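Local coordinates for putative hemin storage protein (PDB 6AU1), which is the glycoside hydrolase domain of PgaB (BpsB), which cleaves deacetylated poly-beta-1,6-N-acetylglucosamine and can disrupt bacterial biofilms, at residues A[27-39]-A[337-350]. Numbering follows the deposited sequence.
Sequences RNLGQLIDRMKDL and DDFIANHPDAEALR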
# COMPACT_ATOMS: atom_id res chain seq x y z
N ARG A 27 15.76 10.57 18.75
CA ARG A 27 16.56 11.40 17.85
C ARG A 27 16.15 11.16 16.40
O ARG A 27 16.06 12.10 15.61
CB ARG A 27 18.05 11.13 18.05
CG ARG A 27 18.58 11.72 19.35
CD ARG A 27 20.10 11.68 19.40
NE ARG A 27 20.60 10.34 19.65
CZ ARG A 27 20.75 9.81 20.86
NH1 ARG A 27 20.43 10.52 21.93
NH2 ARG A 27 21.22 8.58 21.00
N ASN A 28 15.89 9.89 16.06
CA ASN A 28 15.41 9.54 14.73
C ASN A 28 14.11 10.28 14.41
O ASN A 28 13.97 10.91 13.36
CB ASN A 28 15.18 8.03 14.61
CG ASN A 28 16.47 7.23 14.69
OD1 ASN A 28 17.58 7.78 14.59
ND2 ASN A 28 16.33 5.91 14.85
N LEU A 29 13.15 10.18 15.34
CA LEU A 29 11.87 10.86 15.18
C LEU A 29 12.06 12.36 14.99
O LEU A 29 11.43 12.96 14.12
CB LEU A 29 10.97 10.58 16.38
CG LEU A 29 9.59 11.25 16.33
CD1 LEU A 29 8.90 10.98 15.00
CD2 LEU A 29 8.75 10.76 17.48
N GLY A 30 12.93 12.96 15.80
CA GLY A 30 13.21 14.38 15.68
C GLY A 30 13.66 14.77 14.28
O GLY A 30 13.23 15.80 13.75
N GLN A 31 14.51 13.95 13.67
CA GLN A 31 15.01 14.25 12.33
C GLN A 31 13.89 14.17 11.30
O GLN A 31 13.84 14.98 10.36
CB GLN A 31 16.13 13.29 11.94
CG GLN A 31 17.45 13.55 12.66
CD GLN A 31 18.59 12.74 12.06
OE1 GLN A 31 18.56 11.51 12.05
NE2 GLN A 31 19.60 13.44 11.55
N LEU A 32 12.99 13.21 11.48
CA LEU A 32 11.85 13.07 10.58
C LEU A 32 10.95 14.30 10.67
O LEU A 32 10.60 14.90 9.64
CB LEU A 32 11.05 11.81 10.90
CG LEU A 32 9.71 11.70 10.18
CD1 LEU A 32 9.90 11.57 8.67
CD2 LEU A 32 8.88 10.54 10.73
N ILE A 33 10.60 14.69 11.89
CA ILE A 33 9.70 15.81 12.10
C ILE A 33 10.26 17.07 11.47
O ILE A 33 9.54 17.82 10.79
CB ILE A 33 9.43 16.06 13.60
CG1 ILE A 33 8.77 14.84 14.26
CG2 ILE A 33 8.57 17.30 13.79
CD1 ILE A 33 7.54 14.30 13.53
N ASP A 34 11.56 17.31 11.66
CA ASP A 34 12.20 18.50 11.09
C ASP A 34 12.10 18.53 9.56
O ASP A 34 11.84 19.58 8.97
CB ASP A 34 13.66 18.59 11.51
CG ASP A 34 13.83 18.98 12.96
OD1 ASP A 34 12.84 19.43 13.57
OD2 ASP A 34 14.95 18.83 13.49
N ARG A 35 12.34 17.39 8.93
CA ARG A 35 12.27 17.30 7.48
C ARG A 35 10.85 17.50 6.96
O ARG A 35 10.65 18.18 5.96
CB ARG A 35 12.81 15.95 6.99
CG ARG A 35 14.32 15.84 7.00
CD ARG A 35 14.75 14.39 6.79
NE ARG A 35 14.32 13.84 5.50
CZ ARG A 35 14.92 14.11 4.35
NH1 ARG A 35 15.97 14.93 4.31
NH2 ARG A 35 14.48 13.57 3.22
N MET A 36 9.88 16.91 7.65
CA MET A 36 8.49 17.06 7.20
C MET A 36 7.97 18.48 7.42
O MET A 36 7.18 19.00 6.62
CB MET A 36 7.60 16.03 7.88
CG MET A 36 7.93 14.57 7.49
SD MET A 36 7.87 14.23 5.71
CE MET A 36 9.59 14.36 5.23
N LYS A 37 8.40 19.13 8.50
CA LYS A 37 8.02 20.52 8.73
C LYS A 37 8.56 21.38 7.59
O LYS A 37 7.87 22.27 7.08
CB LYS A 37 8.53 21.01 10.09
CG LYS A 37 8.24 22.46 10.41
CD LYS A 37 8.47 22.76 11.90
CE LYS A 37 9.81 22.23 12.38
NZ LYS A 37 10.09 22.60 13.81
N ASP A 38 9.78 21.07 7.16
CA ASP A 38 10.46 21.82 6.11
C ASP A 38 9.84 21.59 4.73
O ASP A 38 9.64 22.52 3.95
CB ASP A 38 11.94 21.44 6.10
CG ASP A 38 12.75 22.24 5.10
OD1 ASP A 38 12.35 23.38 4.78
OD2 ASP A 38 13.80 21.74 4.66
N LEU A 39 9.54 20.33 4.45
CA LEU A 39 9.07 19.90 3.14
C LEU A 39 7.58 20.22 2.96
O LEU A 39 7.12 20.46 1.84
CB LEU A 39 9.33 18.41 2.97
CG LEU A 39 9.48 17.86 1.56
CD1 LEU A 39 10.65 18.52 0.84
CD2 LEU A 39 9.68 16.35 1.63
N ASP A 337 11.39 7.97 2.88
CA ASP A 337 12.17 9.09 3.38
C ASP A 337 13.29 8.55 4.26
O ASP A 337 13.04 7.93 5.30
CB ASP A 337 11.29 10.07 4.16
CG ASP A 337 11.99 11.39 4.38
OD1 ASP A 337 12.17 12.11 3.38
OD2 ASP A 337 12.39 11.68 5.52
N ASP A 338 14.53 8.77 3.82
CA ASP A 338 15.69 8.35 4.61
C ASP A 338 16.13 9.55 5.43
O ASP A 338 17.11 10.23 5.10
CB ASP A 338 16.81 7.85 3.69
CG ASP A 338 17.95 7.19 4.44
OD1 ASP A 338 17.96 7.18 5.69
OD2 ASP A 338 18.87 6.68 3.76
N PHE A 339 15.39 9.82 6.51
CA PHE A 339 15.59 11.06 7.26
C PHE A 339 16.92 11.12 7.99
O PHE A 339 17.45 12.20 8.24
CB PHE A 339 14.43 11.27 8.25
CG PHE A 339 14.00 10.02 8.95
CD1 PHE A 339 14.62 9.64 10.13
CD2 PHE A 339 12.99 9.22 8.43
CE1 PHE A 339 14.25 8.48 10.78
CE2 PHE A 339 12.61 8.06 9.09
CZ PHE A 339 13.24 7.70 10.26
N ILE A 340 17.49 9.96 8.33
CA ILE A 340 18.78 9.96 9.01
C ILE A 340 19.92 10.34 8.06
O ILE A 340 20.87 11.01 8.46
CB ILE A 340 19.06 8.58 9.65
CG1 ILE A 340 17.96 8.24 10.65
CG2 ILE A 340 20.42 8.58 10.33
CD1 ILE A 340 18.27 7.03 11.51
N ALA A 341 19.82 9.93 6.80
CA ALA A 341 20.88 10.25 5.83
C ALA A 341 20.55 11.50 5.02
O ALA A 341 21.26 11.83 4.07
CB ALA A 341 21.11 9.07 4.90
N ASN A 342 19.47 12.18 5.40
CA ASN A 342 18.99 13.36 4.69
C ASN A 342 18.77 13.09 3.22
O ASN A 342 19.18 13.87 2.35
CB ASN A 342 19.97 14.52 4.87
CG ASN A 342 20.15 14.91 6.33
OD1 ASN A 342 21.27 14.96 6.84
ND2 ASN A 342 19.04 15.16 7.01
N HIS A 343 18.12 11.97 2.92
CA HIS A 343 17.79 11.65 1.56
C HIS A 343 16.32 11.27 1.39
O HIS A 343 15.81 10.44 2.14
CB HIS A 343 18.65 10.52 1.04
CG HIS A 343 18.50 10.32 -0.43
ND1 HIS A 343 17.42 9.65 -0.97
CD2 HIS A 343 19.22 10.79 -1.48
CE1 HIS A 343 17.51 9.67 -2.29
NE2 HIS A 343 18.59 10.36 -2.62
N PRO A 344 15.63 11.86 0.40
CA PRO A 344 16.20 12.80 -0.58
C PRO A 344 16.55 14.15 0.03
O PRO A 344 16.15 14.45 1.16
CB PRO A 344 15.09 12.94 -1.63
CG PRO A 344 13.83 12.59 -0.91
CD PRO A 344 14.22 11.55 0.12
N ASP A 345 17.32 14.95 -0.71
CA ASP A 345 17.73 16.27 -0.26
C ASP A 345 16.52 17.19 -0.19
O ASP A 345 15.93 17.55 -1.21
CB ASP A 345 18.80 16.81 -1.22
CG ASP A 345 19.33 18.19 -0.82
OD1 ASP A 345 18.77 18.85 0.08
OD2 ASP A 345 20.31 18.62 -1.45
N ALA A 346 16.15 17.56 1.03
CA ALA A 346 14.98 18.40 1.29
C ALA A 346 15.08 19.75 0.60
O ALA A 346 14.10 20.23 0.02
CB ALA A 346 14.78 18.59 2.78
N GLU A 347 16.26 20.36 0.67
CA GLU A 347 16.49 21.65 0.04
C GLU A 347 16.21 21.60 -1.46
O GLU A 347 15.64 22.53 -2.03
CB GLU A 347 17.92 22.13 0.29
N ALA A 348 16.61 20.51 -2.09
CA ALA A 348 16.49 20.39 -3.54
C ALA A 348 15.06 20.09 -3.97
O ALA A 348 14.64 20.50 -5.05
CB ALA A 348 17.42 19.32 -4.05
N LEU A 349 14.31 19.38 -3.13
CA LEU A 349 12.95 18.95 -3.47
C LEU A 349 11.86 19.88 -2.98
O LEU A 349 10.71 19.73 -3.38
CB LEU A 349 12.66 17.56 -2.89
CG LEU A 349 13.05 16.29 -3.62
CD1 LEU A 349 12.22 15.13 -3.06
CD2 LEU A 349 12.86 16.41 -5.13
N ARG A 350 12.20 20.80 -2.09
CA ARG A 350 11.21 21.69 -1.49
C ARG A 350 10.30 22.35 -2.53
O ARG A 350 9.07 22.36 -2.36
CB ARG A 350 11.89 22.76 -0.64
CG ARG A 350 10.93 23.53 0.25
CD ARG A 350 11.67 24.54 1.13
NE ARG A 350 12.77 23.92 1.87
CZ ARG A 350 14.05 24.21 1.68
NH1 ARG A 350 14.99 23.60 2.39
NH2 ARG A 350 14.41 25.12 0.77
O HOH W 1 18.09 16.79 3.28
O HOH W 2 7.80 22.38 0.13
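Where the last strand of the TIM barrel meets the first, helix 22-39, after strand 8-12, grips through Arg35 the loop after strand 332-335. The buried Arg35 guanidinium meets the Asp337 carboxylate side-on, NE to OD2 at 2.9 Å and NH2 to OD1 at 2.7 Å, both nearly straight. A bend at chi3 (61°) sets it between two acceptors; Pro344 O, at its NH1/NH2 end, accepts Arg35 NH2 at 2.8 Å on a lone pair and a longer, more bent bond from Arg35 NH1. Arginine suits the place because one flat cation serves both a carboxylate and the carbonyl of buried Pro344, four bonds fixing its rotation; Tyr334 OH also binds Asp337 OD1. The flat Phe339 ring offers a face to Leu32 CB, 4.1 Å from the centroid. Asp38 and Arg350 form a second side-on pair, less planar: NE approaches OD1 from above the carboxylate plane at 3.0 Å, whereas NH1 reaches the syn lone pair of OD2. Small Ala346 suits the close helix start beside Asp38, and Asp345 OD1 caps it through weak bonds to Glu347 N and Ala348 N. Inward, Leu32, Met36 and Leu39 pack on strand 8-12, Pro344 and Leu349 on strand 332-335 and helix 314-326.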